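Local coordinates for protein MHC class I antigen (Anolis carolinensis, PDB 7CPO) that binds a peptide in the groove of its membrane-distal platform, paired with beta2-microglobulin, and probably presents it to T cells as class I molecules do, at residues S6-V11 with V27-D32; Q98-C103 with G112-Y117. All coordinates share one frame; numbering follows the deposited sequence.

Interaction 1 (S6-V11 with V27-D32); sequences SMRYFV and VGYVDD
Arg8 and Tyr29, and Phe10 and Val27, form the hydrogen-bonded pairs of two antiparallel strands whose axes run 165° apart and approach to 4.6 Å; Arg8 N to Tyr29 O is 2.9 Å and Tyr29 N to Arg8 O 2.8 Å. Past the strand end Asp31 turns back: its N donates a hydrogen bond to Ser6 O, and its OD1 accepts one from Ser6 N (2.9 Å) on the syn side, somewhat out of the carboxylate plane; OD2 is hydrogen-bonded to His5 ND1. On the face of Phe10 and Tyr29 the rings stand nearly at right angles (87°), Phe10 CE2 lying 3.6 Å from Tyr29 CD2. Arg8 bends at chi2 and chi3, which brings Tyr29 CB over one guanidinium face, 3.7 Å from Arg8 NH1, the ring plane inclined 35°; Asp31 N and Asp32 N meet its edge as donors facing donors, without hydrogen bonds. On the other face Tyr9 CD1 lies 3.6 Å from Gly28 CA, against bare backbone. Tyr9 OH hydrogen-bonds with Tyr45 OH and the bound peptide's backbone, placing this face in the groove floor. Beneath, Phe10 meets Phe56 of the beta2-microglobulin chain edge-to-face; above, Met7 and Val30 pack on helix 152-176, with strands 33-39 and 96-105 flanking the pair.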
ATOM      1  N   SER A   6      12.303   5.369  -4.792  1.00 16.16           N
ATOM      2  CA  SER A   6      12.222   3.988  -5.218  1.00 18.00           C
ATOM      3  C   SER A   6      11.196   3.835  -6.330  1.00 16.44           C
ATOM      4  O   SER A   6      10.227   4.595  -6.425  1.00 18.88           O
ATOM      5  CB  SER A   6      11.861   3.092  -4.040  1.00 14.68           C
ATOM      6  OG  SER A   6      10.579   3.466  -3.559  1.00 29.67           O
ATOM      7  N   MET A   7      11.430   2.842  -7.173  1.00 17.56           N
ATOM      8  CA  MET A   7      10.437   2.328  -8.107  1.00 20.99           C
ATOM      9  C   MET A   7      10.148   0.880  -7.737  1.00 21.32           C
ATOM     10  O   MET A   7      11.078   0.086  -7.556  1.00 19.10           O
ATOM     11  CB  MET A   7      10.922   2.411  -9.551  1.00 15.14           C
ATOM     12  CG  MET A   7       9.874   1.911 -10.524  1.00 20.28           C
ATOM     13  SD  MET A   7      10.480   1.816 -12.198  1.00 38.05           S
ATOM     14  CE  MET A   7      11.387   0.281 -12.186  1.00 26.42           C
ATOM     15  N   ARG A   8       8.869   0.535  -7.636  1.00 20.12           N
ATOM     16  CA  ARG A   8       8.456  -0.708  -7.001  1.00 22.51           C
ATOM     17  C   ARG A   8       7.306  -1.316  -7.799  1.00 25.23           C
ATOM     18  O   ARG A   8       6.307  -0.631  -8.041  1.00 23.28           O
ATOM     19  CB  ARG A   8       8.018  -0.433  -5.547  1.00 23.33           C
ATOM     20  CG  ARG A   8       9.169  -0.303  -4.501  1.00 29.81           C
ATOM     21  CD  ARG A   8       8.943   0.723  -3.364  1.00 24.77           C
ATOM     22  NE  ARG A   8       7.589   0.689  -2.814  1.00 36.64           N
ATOM     23  CZ  ARG A   8       6.741   1.721  -2.858  1.00 38.85           C
ATOM     24  NH1 ARG A   8       7.118   2.867  -3.421  1.00 43.92           N
ATOM     25  NH2 ARG A   8       5.508   1.618  -2.358  1.00 27.06           N
ATOM     26  N   TYR A   9       7.435  -2.593  -8.192  1.00 18.41           N
ATOM     27  CA  TYR A   9       6.352  -3.350  -8.821  1.00 15.29           C
ATOM     28  C   TYR A   9       5.818  -4.444  -7.895  1.00 19.88           C
ATOM     29  O   TYR A   9       6.582  -5.119  -7.197  1.00 15.85           O
ATOM     30  CB  TYR A   9       6.806  -3.982 -10.141  1.00 13.34           C
ATOM     31  CG  TYR A   9       6.939  -2.958 -11.234  1.00 18.46           C
ATOM     32  CD1 TYR A   9       5.810  -2.456 -11.877  1.00 20.48           C
ATOM     33  CD2 TYR A   9       8.182  -2.471 -11.612  1.00 14.39           C
ATOM     34  CE1 TYR A   9       5.919  -1.495 -12.878  1.00 17.27           C
ATOM     35  CE2 TYR A   9       8.310  -1.506 -12.607  1.00 18.94           C
ATOM     36  CZ  TYR A   9       7.168  -1.023 -13.234  1.00 22.69           C
ATOM     37  OH  TYR A   9       7.268  -0.076 -14.231  1.00 22.28           O
ATOM     38  N   PHE A  10       4.501  -4.637  -7.908  1.00 16.99           N
ATOM     39  CA  PHE A  10       3.850  -5.614  -7.046  1.00 16.70           C
ATOM     40  C   PHE A  10       2.887  -6.440  -7.884  1.00 24.67           C
ATOM     41  O   PHE A  10       1.901  -5.907  -8.413  1.00 20.86           O
ATOM     42  CB  PHE A  10       3.087  -4.937  -5.902  1.00 19.47           C
ATOM     43  CG  PHE A  10       3.931  -4.076  -5.023  1.00 15.74           C
ATOM     44  CD1 PHE A  10       4.471  -4.591  -3.846  1.00 16.67           C
ATOM     45  CD2 PHE A  10       4.148  -2.736  -5.346  1.00 14.26           C
ATOM     46  CE1 PHE A  10       5.238  -3.778  -2.992  1.00 20.40           C
ATOM     47  CE2 PHE A  10       4.911  -1.925  -4.515  1.00 21.45           C
ATOM     48  CZ  PHE A  10       5.456  -2.445  -3.317  1.00 11.13           C
ATOM     49  N   VAL A  11       3.145  -7.741  -7.964  1.00 16.66           N
ATOM     50  CA  VAL A  11       2.409  -8.641  -8.831  1.00 17.48           C
ATOM     51  C   VAL A  11       1.802  -9.745  -7.979  1.00 21.50           C
ATOM     52  O   VAL A  11       2.504 -10.353  -7.163  1.00 19.39           O
ATOM     53  CB  VAL A  11       3.331  -9.219  -9.915  1.00 18.58           C
ATOM     54  CG1 VAL A  11       2.530  -9.907 -10.958  1.00 17.15           C
ATOM     55  CG2 VAL A  11       4.155  -8.095 -10.523  1.00 18.48           C
ATOM     56  N   VAL A  27       0.955  -3.742 -10.151  1.00 17.29           N
ATOM     57  CA  VAL A  27       0.919  -2.313  -9.848  1.00 21.97           C
ATOM     58  C   VAL A  27       2.340  -1.759  -9.746  1.00 16.79           C
ATOM     59  O   VAL A  27       3.230  -2.382  -9.155  1.00 19.20           O
ATOM     60  CB  VAL A  27       0.137  -2.035  -8.542  1.00 25.89           C
ATOM     61  CG1 VAL A  27      -0.063  -0.554  -8.369  1.00 31.63           C
ATOM     62  CG2 VAL A  27      -1.214  -2.714  -8.564  1.00 21.43           C
ATOM     63  N   GLY A  28       2.538  -0.565 -10.289  1.00 15.51           N
ATOM     64  CA  GLY A  28       3.828   0.105 -10.268  1.00 13.89           C
ATOM     65  C   GLY A  28       3.748   1.374  -9.436  1.00 16.95           C
ATOM     66  O   GLY A  28       2.779   2.131  -9.534  1.00 14.34           O
ATOM     67  N   TYR A  29       4.778   1.594  -8.615  1.00 18.03           N
ATOM     68  CA  TYR A  29       4.882   2.768  -7.757  1.00 20.36           C
ATOM     69  C   TYR A  29       6.209   3.491  -7.953  1.00 20.73           C
ATOM     70  O   TYR A  29       7.264   2.872  -8.165  1.00 18.64           O
ATOM     71  CB  TYR A  29       4.761   2.403  -6.268  1.00 14.90           C
ATOM     72  CG  TYR A  29       3.383   1.975  -5.825  1.00 27.85           C
ATOM     73  CD1 TYR A  29       2.519   2.869  -5.155  1.00 25.20           C
ATOM     74  CD2 TYR A  29       2.936   0.676  -6.058  1.00 20.61           C
ATOM     75  CE1 TYR A  29       1.251   2.462  -4.747  1.00 24.03           C
ATOM     76  CE2 TYR A  29       1.671   0.265  -5.645  1.00 24.01           C
ATOM     77  CZ  TYR A  29       0.841   1.159  -4.993  1.00 23.89           C
ATOM     78  OH  TYR A  29      -0.397   0.735  -4.594  1.00 40.76           O
ATOM     79  N   VAL A  30       6.149   4.811  -7.842  1.00 19.86           N
ATOM     80  CA  VAL A  30       7.302   5.633  -7.517  1.00 17.04           C
ATOM     81  C   VAL A  30       6.967   6.280  -6.180  1.00 19.12           C
ATOM     82  O   VAL A  30       5.984   7.027  -6.081  1.00 16.10           O
ATOM     83  CB  VAL A  30       7.601   6.670  -8.607  1.00 14.69           C
ATOM     84  CG1 VAL A  30       8.823   7.479  -8.246  1.00 18.31           C
ATOM     85  CG2 VAL A  30       7.806   5.968  -9.944  1.00 14.66           C
ATOM     86  N   ASP A  31       7.728   5.930  -5.136  1.00 21.69           N
ATOM     87  CA  ASP A  31       7.577   6.503  -3.792  1.00 20.00           C
ATOM     88  C   ASP A  31       6.127   6.456  -3.316  1.00 38.02           C
ATOM     89  O   ASP A  31       5.525   7.483  -2.984  1.00 40.52           O
ATOM     90  CB  ASP A  31       8.044   7.955  -3.741  1.00 19.99           C
ATOM     91  CG  ASP A  31       9.497   8.109  -3.987  1.00 27.85           C
ATOM     92  OD1 ASP A  31      10.236   7.128  -3.805  1.00 28.17           O
ATOM     93  OD2 ASP A  31       9.892   9.233  -4.354  1.00 33.35           O
ATOM     94  N   ASP A  32       5.559   5.258  -3.319  1.00 27.54           N
ATOM     95  CA  ASP A  32       4.159   5.038  -2.907  1.00 42.76           C
ATOM     96  C   ASP A  32       3.148   5.946  -3.635  1.00 25.94           C
ATOM     97  O   ASP A  32       2.004   6.067  -3.191  1.00 25.38           O
ATOM     98  CB  ASP A  32       3.979   5.122  -1.369  1.00 46.76           C
ATOM     99  CG  ASP A  32       4.138   6.538  -0.787  1.00 41.57           C
ATOM    100  OD1 ASP A  32       3.556   7.509  -1.319  1.00 32.10           O
ATOM    101  OD2 ASP A  32       4.855   6.670   0.237  1.00 40.00           O
TER

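Interaction 2 (Q98-C103 with G112-Y117)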
ATOM      1  N   GLN A  98       3.128 -14.260  -5.353  1.00 22.87           N
ATOM      2  CA  GLN A  98       3.411 -12.831  -5.329  1.00 22.03           C
ATOM      3  C   GLN A  98       4.860 -12.584  -5.726  1.00 21.38           C
ATOM      4  O   GLN A  98       5.749 -13.385  -5.434  1.00 20.12           O
ATOM      5  CB  GLN A  98       3.182 -12.212  -3.952  1.00 20.16           C
ATOM      6  CG  GLN A  98       1.740 -11.976  -3.521  1.00 15.61           C
ATOM      7  CD  GLN A  98       1.656 -11.771  -2.003  1.00 25.84           C
ATOM      8  OE1 GLN A  98       1.748 -12.733  -1.237  1.00 16.21           O
ATOM      9  NE2 GLN A  98       1.501 -10.512  -1.566  1.00 19.24           N
ATOM     10  N   TRP A  99       5.083 -11.455  -6.386  1.00 15.95           N
ATOM     11  CA  TRP A  99       6.390 -11.064  -6.887  1.00 16.38           C
ATOM     12  C   TRP A  99       6.549  -9.583  -6.600  1.00 19.00           C
ATOM     13  O   TRP A  99       5.685  -8.794  -6.991  1.00 18.36           O
ATOM     14  CB  TRP A  99       6.484 -11.343  -8.388  1.00 13.26           C
ATOM     15  CG  TRP A  99       7.754 -10.961  -9.133  1.00 17.56           C
ATOM     16  CD1 TRP A  99       9.039 -10.933  -8.658  1.00 14.79           C
ATOM     17  CD2 TRP A  99       7.835 -10.615 -10.526  1.00 17.20           C
ATOM     18  NE1 TRP A  99       9.915 -10.574  -9.673  1.00 14.79           N
ATOM     19  CE2 TRP A  99       9.195 -10.371 -10.822  1.00 16.90           C
ATOM     20  CE3 TRP A  99       6.884 -10.474 -11.544  1.00 15.94           C
ATOM     21  CZ2 TRP A  99       9.623  -9.991 -12.096  1.00 15.55           C
ATOM     22  CZ3 TRP A  99       7.315 -10.097 -12.819  1.00 16.67           C
ATOM     23  CH2 TRP A  99       8.669  -9.862 -13.078  1.00 17.75           C
ATOM     24  N   MET A 100       7.611  -9.207  -5.893  1.00 14.20           N
ATOM     25  CA  MET A 100       7.922  -7.790  -5.740  1.00 18.41           C
ATOM     26  C   MET A 100       9.360  -7.545  -6.168  1.00 18.23           C
ATOM     27  O   MET A 100      10.258  -8.340  -5.881  1.00 19.09           O
ATOM     28  CB  MET A 100       7.669  -7.263  -4.294  1.00 17.00           C
ATOM     29  CG  MET A 100       8.328  -8.037  -3.179  1.00 21.39           C
ATOM     30  SD  MET A 100       7.795  -7.502  -1.520  1.00 29.49           S
ATOM     31  CE  MET A 100       8.495  -5.849  -1.437  1.00 28.79           C
ATOM     32  N   TYR A 101       9.564  -6.451  -6.882  1.00 16.14           N
ATOM     33  CA  TYR A 101      10.900  -6.095  -7.305  1.00 17.14           C
ATOM     34  C   TYR A 101      10.962  -4.600  -7.519  1.00 18.80           C
ATOM     35  O   TYR A 101       9.946  -3.951  -7.792  1.00 21.40           O
ATOM     36  CB  TYR A 101      11.317  -6.832  -8.580  1.00 14.33           C
ATOM     37  CG  TYR A 101      10.503  -6.548  -9.819  1.00 13.61           C
ATOM     38  CD1 TYR A 101      10.952  -5.651 -10.783  1.00 13.00           C
ATOM     39  CD2 TYR A 101       9.313  -7.213 -10.051  1.00 14.14           C
ATOM     40  CE1 TYR A 101      10.231  -5.414 -11.935  1.00 10.32           C
ATOM     41  CE2 TYR A 101       8.590  -6.990 -11.190  1.00 13.51           C
ATOM     42  CZ  TYR A 101       9.052  -6.085 -12.139  1.00 16.29           C
ATOM     43  OH  TYR A 101       8.310  -5.857 -13.288  1.00 19.77           O
ATOM     44  N   GLY A 102      12.167  -4.068  -7.401  1.00 18.50           N
ATOM     45  CA  GLY A 102      12.385  -2.669  -7.681  1.00 21.02           C
ATOM     46  C   GLY A 102      13.749  -2.246  -7.185  1.00 15.99           C
ATOM     47  O   GLY A 102      14.550  -3.066  -6.743  1.00 18.22           O
ATOM     48  N   CYS A 103      13.979  -0.943  -7.245  1.00 13.17           N
ATOM     49  CA  CYS A 103      15.255  -0.359  -6.885  1.00 18.10           C
ATOM     50  C   CYS A 103      15.058   0.842  -5.982  1.00 16.50           C
ATOM     51  O   CYS A 103      14.004   1.476  -5.959  1.00 20.75           O
ATOM     52  CB  CYS A 103      16.031   0.085  -8.121  1.00 18.48           C
ATOM     53  SG  CYS A 103      15.025   1.065  -9.225  1.00 23.49           S
ATOM     54  N   GLY A 112      20.101   0.465  -4.201  1.00 24.82           N
ATOM     55  CA  GLY A 112      19.821  -0.897  -3.812  1.00 17.51           C
ATOM     56  C   GLY A 112      18.736  -1.473  -4.697  1.00 25.34           C
ATOM     57  O   GLY A 112      18.171  -0.790  -5.557  1.00 23.41           O
ATOM     58  N   GLY A 113      18.448  -2.741  -4.477  1.00 22.09           N
ATOM     59  CA  GLY A 113      17.425  -3.383  -5.272  1.00 18.68           C
ATOM     60  C   GLY A 113      17.075  -4.722  -4.677  1.00 27.24           C
ATOM     61  O   GLY A 113      17.833  -5.289  -3.881  1.00 25.50           O
ATOM     62  N   TYR A 114      15.907  -5.217  -5.069  1.00 16.57           N
ATOM     63  CA  TYR A 114      15.409  -6.462  -4.520  1.00 19.14           C
ATOM     64  C   TYR A 114      14.564  -7.134  -5.585  1.00 17.09           C
ATOM     65  O   TYR A 114      14.121  -6.506  -6.545  1.00 14.89           O
ATOM     66  CB  TYR A 114      14.604  -6.235  -3.234  1.00 15.15           C
ATOM     67  CG  TYR A 114      13.420  -5.321  -3.452  1.00 21.74           C
ATOM     68  CD1 TYR A 114      12.164  -5.851  -3.747  1.00 21.72           C
ATOM     69  CD2 TYR A 114      13.557  -3.931  -3.385  1.00 17.92           C
ATOM     70  CE1 TYR A 114      11.075  -5.038  -3.954  1.00 19.33           C
ATOM     71  CE2 TYR A 114      12.467  -3.099  -3.598  1.00 18.30           C
ATOM     72  CZ  TYR A 114      11.238  -3.674  -3.883  1.00 24.06           C
ATOM     73  OH  TYR A 114      10.151  -2.908  -4.099  1.00 20.63           O
ATOM     74  N   TYR A 115      14.340  -8.425  -5.391  1.00 21.64           N
ATOM     75  CA  TYR A 115      13.662  -9.244  -6.384  1.00 24.55           C
ATOM     76  C   TYR A 115      13.231 -10.533  -5.689  1.00 21.56           C
ATOM     77  O   TYR A 115      14.066 -11.402  -5.429  1.00 20.14           O
ATOM     78  CB  TYR A 115      14.613  -9.486  -7.555  1.00 17.25           C
ATOM     79  CG  TYR A 115      14.007 -10.091  -8.779  1.00 16.10           C
ATOM     80  CD1 TYR A 115      13.864  -9.351  -9.945  1.00 15.61           C
ATOM     81  CD2 TYR A 115      13.602 -11.431  -8.790  1.00 18.17           C
ATOM     82  CE1 TYR A 115      13.320  -9.930 -11.098  1.00 20.28           C
ATOM     83  CE2 TYR A 115      13.051 -12.013  -9.934  1.00 16.42           C
ATOM     84  CZ  TYR A 115      12.920 -11.261 -11.079  1.00 21.91           C
ATOM     85  OH  TYR A 115      12.382 -11.834 -12.206  1.00 24.85           O
ATOM     86  N   GLN A 116      11.942 -10.644  -5.348  1.00 17.98           N
ATOM     87  CA  GLN A 116      11.471 -11.613  -4.365  1.00 14.38           C
ATOM     88  C   GLN A 116      10.126 -12.191  -4.772  1.00 16.96           C
ATOM     89  O   GLN A 116       9.281 -11.499  -5.350  1.00 23.70           O
ATOM     90  CB  GLN A 116      11.325 -10.978  -2.977  1.00 17.22           C
ATOM     91  CG  GLN A 116      12.547 -10.216  -2.512  1.00 22.32           C
ATOM     92  CD  GLN A 116      12.318  -9.508  -1.192  1.00 29.41           C
ATOM     93  OE1 GLN A 116      12.398  -8.288  -1.117  1.00 34.90           O
ATOM     94  NE2 GLN A 116      12.027 -10.274  -0.145  1.00 34.79           N
ATOM     95  N   TYR A 117       9.920 -13.459  -4.416  1.00 19.36           N
ATOM     96  CA  TYR A 117       8.691 -14.193  -4.682  1.00 16.02           C
ATOM     97  C   TYR A 117       8.180 -14.828  -3.398  1.00 19.70           C
ATOM     98  O   TYR A 117       8.973 -15.305  -2.582  1.00 24.61           O
ATOM     99  CB  TYR A 117       8.914 -15.302  -5.683  1.00 16.97           C
ATOM    100  CG  TYR A 117       9.348 -14.899  -7.076  1.00 21.04           C
ATOM    101  CD1 TYR A 117       8.423 -14.455  -8.025  1.00 21.56           C
ATOM    102  CD2 TYR A 117      10.675 -15.033  -7.467  1.00 18.39           C
ATOM    103  CE1 TYR A 117       8.816 -14.140  -9.326  1.00 18.26           C
ATOM    104  CE2 TYR A 117      11.077 -14.714  -8.759  1.00 25.59           C
ATOM    105  CZ  TYR A 117      10.143 -14.276  -9.685  1.00 20.26           C
ATOM    106  OH  TYR A 117      10.554 -13.957 -10.953  1.00 29.53           O
TER
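In the floor of the class I peptide groove, the hairpin of strands 96-105 and 111-119 carries an aromatic cluster of Trp99, Tyr101, Tyr115 and Tyr117. Trp99 is its centre. With CG anti to the backbone N (chi1 178°), its indole lies alongside Tyr117, pointing the same way, in an offset stack with planes 17° apart; Trp99 CD1 comes 3.3 Å from Tyr117 CE1. The opposite indole face meets Tyr101 CD2. Its NE1 edge is turned to the face of Tyr115, 3.4 Å from Tyr115 CZ, with planes at 64°. Tyr115 OH donates to Tyr117 OH (3.1 Å), linking the two tyrosine tips beside the indole. The other face of the sheet holds Met100, Tyr114 and Gln116. Tyr114 folds its ring across the partner strand, one face over Gly102 N, where the glycine has no side chain, and its CE1 is 3.7 Å from Met100 CE. Met100 with Gln116 and Gly102 with Tyr114 are the hydrogen-bonded pairs; Gly102 N to Tyr114 O, at 3.2 Å, is the longest of the four bonds. All four cluster rings pack on apolar side chains of the bound peptide, while Met100 and Gln116 rest on Trp60 of the beta2-microglobulin chain. Strands 5-14 and 122-128 flank the hairpin, and Cys103 is disulfide-bonded to Cys166 on helix 152-176.

In the fold
From the N terminus, interaction 1 closes first, pairing strand 5-14 with strand 25-30 as a hairpin. The chain then runs through strands 33-39 and 44-47 and helix 62-87 before interaction 2 closes the second hairpin, 96-105 with 111-119. The two contacts are thus in series, neither enclosing the other, yet they meet side by side at the middle of the eight-stranded sheet. There strands 5-14 and 96-105 are antiparallel neighbours: Tyr9 N lies 2.9 Å from Tyr101 O, and Val11 O 2.9 Å from Trp99 N, both probable hydrogen bonds. Together the hairpins form the central four strands of the sheet, with the bound peptide on one face and beta2-microglobulin on the other.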